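Local atomic coordinates of UDP-N-acetylglucosamine 4,6-dehydratase (Vibrio fischeri, PDB entry 3PVZ), a protein that binds NAD(+) and probably acts as a lyase, removing water from UDP-N-acetylglucosamine in polysaccharide synthesis. Residues A24-K27 with E28-S31; S31-Q35 with S36-V40. All coordinates share one frame; numbering follows the deposited sequence.

In the fold
Interactions 1 and 2 follow each other along the chain: the first is two successive turns of helix 19-34, the second is the exit of that helix into strand 37-41. They share S31, and their centres lie about 12 Å apart. Both are peripheral, with centres about 24 Å and 21 Å from the centre of the chain, and both lie away from the NAD-binding residues. The link to the cofactor runs through the strand, which lies between strands 62-66 and 115-118 and leads into what looks like the glycine-rich turn of a Rossmann-type fold (G43, G45, G48), beside the NAD-binding S46 and I47. The sodium ion of interaction 2 sits about 10 Å from the nearest side-chain atom of S31.

Interaction 1: A24-K27 with E28-S31; sequences ANEK and ELQS
E26 and Q30, one helical turn apart, are joined twice. The Q30 amide N gives a 3.0 Å backbone bond to E26 O, and out at the side chains Q30 NE2 donates to E26 OE2 at 2.9 Å. The second bond is somewhat bent; the carboxylate and amide planes are turned 48° against each other, and the nitrogen comes from the anti side of OE2, out of the carboxylate plane. E26 reaches it by setting CG anti to its backbone N (chi1 -170°) and then bending at chi2 (50°), which swings the acid along the helix. The same OE2 forms a salt bridge with R58, so the carboxylate has a guanidinium and an amide as partners, which probably spreads its charge.

The close-packed side belongs to L29. Its N meets N25 O at 2.8 Å, and its CG rests 3.4 Å from that same oxygen, so the buried leucine packs closely against the preceding turn. Further round, water enters the helix. A24 O and E28 N are 6.0 Å apart, too far to bond directly; one water accepts from E28 N at 3.1 Å and reaches A24 O only weakly. A second water clips N25 OD1 to E28 OE1, donating to each at 2.7 Å, while N25 ND2 is held by D21 O. The CB of K27 points away from the next turn on the exposed side, while its backbone O accepts from S31 N.

Among its neighbours, helix 19-34 leans on the end of helix 237-250, where L29 touches I249 and F250 and both N25 and E28 touch F250; R58, from the loop ahead of strand 62-66, flanks L29 and Q30.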
ATOM      1  N   ALA A  24     -13.649 -20.454  25.127  1.00 38.10           N
ATOM      2  CA  ALA A  24     -14.999 -21.018  25.179  1.00 37.77           C
ATOM      3  C   ALA A  24     -15.540 -21.460  23.801  1.00 37.36           C
ATOM      4  O   ALA A  24     -16.386 -22.336  23.732  1.00 37.64           O
ATOM      5  CB  ALA A  24     -15.959 -20.001  25.827  1.00 37.41           C
ATOM      6  N   ASN A  25     -15.054 -20.866  22.711  1.00 36.79           N
ATOM      7  CA  ASN A  25     -15.597 -21.125  21.368  1.00 36.50           C
ATOM      8  C   ASN A  25     -14.604 -21.800  20.436  1.00 36.40           C
ATOM      9  O   ASN A  25     -14.878 -21.955  19.245  1.00 36.47           O
ATOM     10  CB  ASN A  25     -16.079 -19.802  20.776  1.00 35.67           C
ATOM     11  CG  ASN A  25     -17.351 -19.330  21.450  1.00 38.48           C
ATOM     12  OD1 ASN A  25     -18.413 -19.911  21.224  1.00 38.71           O
ATOM     13  ND2 ASN A  25     -17.246 -18.332  22.321  1.00 34.10           N
ATOM     14  N   GLU A  26     -13.454 -22.178  20.979  1.00 35.65           N
ATOM     15  CA  GLU A  26     -12.338 -22.679  20.188  1.00 35.76           C
ATOM     16  C   GLU A  26     -12.747 -23.902  19.406  1.00 35.66           C
ATOM     17  O   GLU A  26     -12.426 -24.006  18.245  1.00 34.35           O
ATOM     18  CB  GLU A  26     -11.130 -23.028  21.081  1.00 35.98           C
ATOM     19  CG  GLU A  26      -9.828 -23.340  20.310  1.00 37.76           C
ATOM     20  CD  GLU A  26      -9.470 -22.276  19.239  1.00 38.94           C
ATOM     21  OE1 GLU A  26      -9.345 -21.084  19.590  1.00 37.83           O
ATOM     22  OE2 GLU A  26      -9.349 -22.626  18.038  1.00 38.60           O
ATOM     23  N   LYS A  27     -13.488 -24.807  20.033  1.00 36.32           N
ATOM     24  CA  LYS A  27     -13.781 -26.068  19.414  1.00 37.61           C
ATOM     25  C   LYS A  27     -14.661 -25.806  18.202  1.00 36.18           C
ATOM     26  O   LYS A  27     -14.459 -26.400  17.135  1.00 34.61           O
ATOM     27  CB  LYS A  27     -14.480 -27.002  20.396  1.00 39.41           C
ATOM     28  CG  LYS A  27     -14.668 -28.438  19.868  1.00 45.49           C
ATOM     29  CD  LYS A  27     -13.688 -29.425  20.520  1.00 51.54           C
ATOM     30  CE  LYS A  27     -14.220 -30.882  20.525  1.00 54.64           C
ATOM     31  NZ  LYS A  27     -13.719 -31.626  21.770  1.00 55.76           N
ATOM     32  N   GLU A  28     -15.634 -24.922  18.378  1.00 34.95           N
ATOM     33  CA  GLU A  28     -16.581 -24.605  17.293  1.00 34.15           C
ATOM     34  C   GLU A  28     -15.887 -23.790  16.235  1.00 32.91           C
ATOM     35  O   GLU A  28     -16.126 -24.009  15.063  1.00 31.85           O
ATOM     36  CB  GLU A  28     -17.803 -23.868  17.786  1.00 33.29           C
ATOM     37  CG  GLU A  28     -18.778 -23.512  16.693  1.00 36.16           C
ATOM     38  CD  GLU A  28     -20.154 -23.171  17.249  1.00 37.64           C
ATOM     39  OE1 GLU A  28     -20.275 -22.722  18.417  1.00 40.12           O
ATOM     40  OE2 GLU A  28     -21.104 -23.382  16.515  1.00 37.41           O
ATOM     41  N   LEU A  29     -14.975 -22.902  16.632  1.00 32.65           N
ATOM     42  CA  LEU A  29     -14.180 -22.176  15.636  1.00 31.89           C
ATOM     43  C   LEU A  29     -13.430 -23.168  14.708  1.00 32.20           C
ATOM     44  O   LEU A  29     -13.411 -23.024  13.463  1.00 31.30           O
ATOM     45  CB  LEU A  29     -13.181 -21.263  16.314  1.00 31.92           C
ATOM     46  CG  LEU A  29     -13.700 -19.917  16.821  1.00 32.32           C
ATOM     47  CD1 LEU A  29     -12.644 -19.250  17.712  1.00 30.71           C
ATOM     48  CD2 LEU A  29     -14.066 -19.011  15.689  1.00 30.64           C
ATOM     49  N   GLN A  30     -12.833 -24.185  15.326  1.00 30.96           N
ATOM     50  CA  GLN A  30     -12.010 -25.126  14.610  1.00 31.00           C
ATOM     51  C   GLN A  30     -12.835 -26.013  13.699  1.00 29.67           C
ATOM     52  O   GLN A  30     -12.424 -26.327  12.625  1.00 27.55           O
ATOM     53  CB  GLN A  30     -11.188 -25.947  15.589  1.00 31.15           C
ATOM     54  CG  GLN A  30      -9.906 -25.254  15.971  1.00 33.32           C
ATOM     55  CD  GLN A  30      -9.109 -26.041  17.004  1.00 33.36           C
ATOM     56  OE1 GLN A  30      -9.153 -27.254  16.998  1.00 38.96           O
ATOM     57  NE2 GLN A  30      -8.387 -25.349  17.879  1.00 33.23           N
ATOM     58  N   SER A  31     -14.010 -26.412  14.163  1.00 31.13           N
ATOM     59  CA  SER A  31     -14.966 -27.137  13.351  1.00 31.09           C
ATOM     60  C   SER A  31     -15.377 -26.318  12.141  1.00 31.00           C
ATOM     61  O   SER A  31     -15.321 -26.850  11.033  1.00 32.81           O
ATOM     62  CB  SER A  31     -16.170 -27.557  14.185  1.00 31.72           C
ATOM     63  OG  SER A  31     -17.205 -28.012  13.351  1.00 33.14           O
TER
HETATM   64  O   HOH W   1     -16.939 -24.301  21.100  1.00 21.87           O
HETATM   65  O   HOH W   2     -18.868 -22.487  20.758  1.00 19.98           O

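Interaction 2: S31-Q35 with S36-V40; sequences SVVSQ and SRFLV. With NA (sodium ion), chain I.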
ATOM      1  N   SER A  31     -14.010 -26.412  14.163  1.00 31.13           N
ATOM      2  CA  SER A  31     -14.966 -27.137  13.351  1.00 31.09           C
ATOM      3  C   SER A  31     -15.377 -26.318  12.141  1.00 31.00           C
ATOM      4  O   SER A  31     -15.321 -26.850  11.033  1.00 32.81           O
ATOM      5  CB  SER A  31     -16.170 -27.557  14.185  1.00 31.72           C
ATOM      6  OG  SER A  31     -17.205 -28.012  13.351  1.00 33.14           O
ATOM      7  N   VAL A  32     -15.750 -25.045  12.311  1.00 29.84           N
ATOM      8  CA  VAL A  32     -16.202 -24.214  11.204  1.00 28.51           C
ATOM      9  C   VAL A  32     -15.094 -23.926  10.182  1.00 28.01           C
ATOM     10  O   VAL A  32     -15.267 -24.200   9.000  1.00 26.78           O
ATOM     11  CB  VAL A  32     -16.854 -22.901  11.668  1.00 30.01           C
ATOM     12  CG1 VAL A  32     -17.067 -21.922  10.491  1.00 29.31           C
ATOM     13  CG2 VAL A  32     -18.252 -23.194  12.375  1.00 29.05           C
ATOM     14  N   VAL A  33     -13.927 -23.496  10.652  1.00 27.14           N
ATOM     15  CA  VAL A  33     -12.840 -23.126   9.782  1.00 25.82           C
ATOM     16  C   VAL A  33     -12.371 -24.324   8.943  1.00 26.61           C
ATOM     17  O   VAL A  33     -12.076 -24.207   7.737  1.00 25.01           O
ATOM     18  CB  VAL A  33     -11.647 -22.573  10.589  1.00 25.55           C
ATOM     19  CG1 VAL A  33     -10.448 -22.388   9.695  1.00 24.31           C
ATOM     20  CG2 VAL A  33     -12.038 -21.255  11.247  1.00 26.86           C
ATOM     21  N   SER A  34     -12.295 -25.482   9.585  1.00 27.95           N
ATOM     22  CA  SER A  34     -11.852 -26.690   8.896  1.00 28.99           C
ATOM     23  C   SER A  34     -12.804 -27.141   7.736  1.00 27.72           C
ATOM     24  O   SER A  34     -12.400 -27.909   6.861  1.00 26.42           O
ATOM     25  CB  SER A  34     -11.683 -27.832   9.908  1.00 30.50           C
ATOM     26  OG  SER A  34     -12.973 -28.434  10.169  1.00 34.03           O
ATOM     27  N   GLN A  35     -14.061 -26.723   7.759  1.00 27.09           N
ATOM     28  CA  GLN A  35     -14.981 -27.040   6.656  1.00 27.07           C
ATOM     29  C   GLN A  35     -15.416 -25.835   5.842  1.00 26.44           C
ATOM     30  O   GLN A  35     -16.485 -25.884   5.130  1.00 27.10           O
ATOM     31  CB  GLN A  35     -16.271 -27.783   7.142  1.00 27.51           C
ATOM     32  CG  GLN A  35     -16.699 -27.579   8.511  1.00 31.63           C
ATOM     33  CD  GLN A  35     -17.978 -28.379   8.881  1.00 36.83           C
ATOM     34  OE1 GLN A  35     -18.841 -28.638   8.027  1.00 35.56           O
ATOM     35  NE2 GLN A  35     -18.075 -28.771  10.133  1.00 32.29           N
ATOM     36  N   SER A  36     -14.686 -24.742   5.932  1.00 25.25           N
ATOM     37  CA  SER A  36     -15.124 -23.551   5.207  1.00 25.67           C
ATOM     38  C   SER A  36     -14.018 -22.946   4.385  1.00 24.57           C
ATOM     39  O   SER A  36     -12.778 -23.215   4.573  1.00 24.24           O
ATOM     40  CB  SER A  36     -15.738 -22.508   6.162  1.00 25.93           C
ATOM     41  OG  SER A  36     -16.655 -23.138   7.018  1.00 27.27           O
ATOM     42  N   ARG A  37     -14.483 -22.222   3.382  1.00 22.76           N
ATOM     43  CA  ARG A  37     -13.681 -21.482   2.448  1.00 22.43           C
ATOM     44  C   ARG A  37     -13.688 -19.993   2.747  1.00 23.33           C
ATOM     45  O   ARG A  37     -14.757 -19.392   2.900  1.00 22.96           O
ATOM     46  CB  ARG A  37     -14.283 -21.713   1.084  1.00 22.48           C
ATOM     47  CG  ARG A  37     -14.315 -23.218   0.666  1.00 22.69           C
ATOM     48  CD  ARG A  37     -15.170 -23.444  -0.538  1.00 22.63           C
ATOM     49  NE  ARG A  37     -16.573 -23.157  -0.238  1.00 25.06           N
ATOM     50  CZ  ARG A  37     -17.560 -23.200  -1.117  1.00 26.42           C
ATOM     51  NH1 ARG A  37     -18.798 -22.981  -0.707  1.00 26.93           N
ATOM     52  NH2 ARG A  37     -17.333 -23.478  -2.387  1.00 29.98           N
ATOM     53  N   PHE A  38     -12.518 -19.372   2.742  1.00 22.98           N
ATOM     54  CA  PHE A  38     -12.366 -17.977   3.104  1.00 23.31           C
ATOM     55  C   PHE A  38     -11.648 -17.176   2.043  1.00 24.03           C
ATOM     56  O   PHE A  38     -10.589 -17.581   1.525  1.00 25.62           O
ATOM     57  CB  PHE A  38     -11.609 -17.776   4.429  1.00 25.19           C
ATOM     58  CG  PHE A  38     -12.196 -18.483   5.604  1.00 23.50           C
ATOM     59  CD1 PHE A  38     -12.925 -17.782   6.543  1.00 27.89           C
ATOM     60  CD2 PHE A  38     -12.052 -19.836   5.756  1.00 23.79           C
ATOM     61  CE1 PHE A  38     -13.472 -18.417   7.630  1.00 29.91           C
ATOM     62  CE2 PHE A  38     -12.634 -20.492   6.820  1.00 26.03           C
ATOM     63  CZ  PHE A  38     -13.329 -19.788   7.766  1.00 27.06           C
ATOM     64  N   LEU A  39     -12.155 -15.959   1.837  1.00 23.12           N
ATOM     65  CA  LEU A  39     -11.527 -14.945   1.038  1.00 22.34           C
ATOM     66  C   LEU A  39     -11.243 -13.733   1.956  1.00 23.33           C
ATOM     67  O   LEU A  39     -12.146 -13.232   2.546  1.00 24.04           O
ATOM     68  CB  LEU A  39     -12.494 -14.543  -0.087  1.00 22.88           C
ATOM     69  CG  LEU A  39     -12.050 -13.382  -0.986  1.00 22.73           C
ATOM     70  CD1 LEU A  39     -10.557 -13.607  -1.580  1.00 24.05           C
ATOM     71  CD2 LEU A  39     -13.072 -13.077  -2.050  1.00 26.01           C
ATOM     72  N   VAL A  40      -9.990 -13.254   2.040  1.00 22.85           N
ATOM     73  CA  VAL A  40      -9.656 -12.089   2.821  1.00 22.36           C
ATOM     74  C   VAL A  40      -9.104 -11.040   1.911  1.00 23.91           C
ATOM     75  O   VAL A  40      -7.988 -11.164   1.370  1.00 24.83           O
ATOM     76  CB  VAL A  40      -8.599 -12.428   3.932  1.00 23.00           C
ATOM     77  CG1 VAL A  40      -8.338 -11.220   4.833  1.00 21.38           C
ATOM     78  CG2 VAL A  40      -9.112 -13.616   4.749  1.00 21.50           C
TER
HETATM   79 NA    NA I 607     -18.489 -26.659   3.856  1.00 40.96          NA
HETATM   80  O   HOH W   3     -19.600 -27.407   5.631  1.00 39.02           O
HETATM   81  O   HOH W   4     -17.848 -25.180   2.240  1.00 24.86           O
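The F38 ring turns its edge to the backbone O of V33, which lies close to the ring plane, 3.9 Å from CE2; the valine methyl CG2, off that plane, packs 4.0 Å from CZ, the two side chains crossing at about a right angle. The ring of Y115, from the adjacent strand 115-118, meets F38 with its plane only about 15° away from parallel, and I55, L63 and L117 also touch the phenylalanine.

S36 closes the helix end. With OG beside its own backbone N (chi1 -47°), the hydroxyl turns back to donate to V32 O at 2.6 Å, a short bond. Q35 N gives that oxygen a second hydrogen bond, arriving from the opposite face of the carbonyl plane. S36 N then bonds to V33 O at 3.2 Å, well above the plane of that carbonyl, and S34 OG donates back to S31 O.

Q35 serves a sodium ion instead: its backbone O binds the metal at 2.5 Å, alongside two waters; one of these, 2.2 Å from the ion, also donates to Q35 OE1 at 2.8 Å, so the glutamine grips the site directly and through water.

Chemically, the last turn of helix 19-34 has carbonyls pointing past its end; serine hydroxyls and amides satisfy several, and the partial negative charge gathered there probably adds to the pull on the cation.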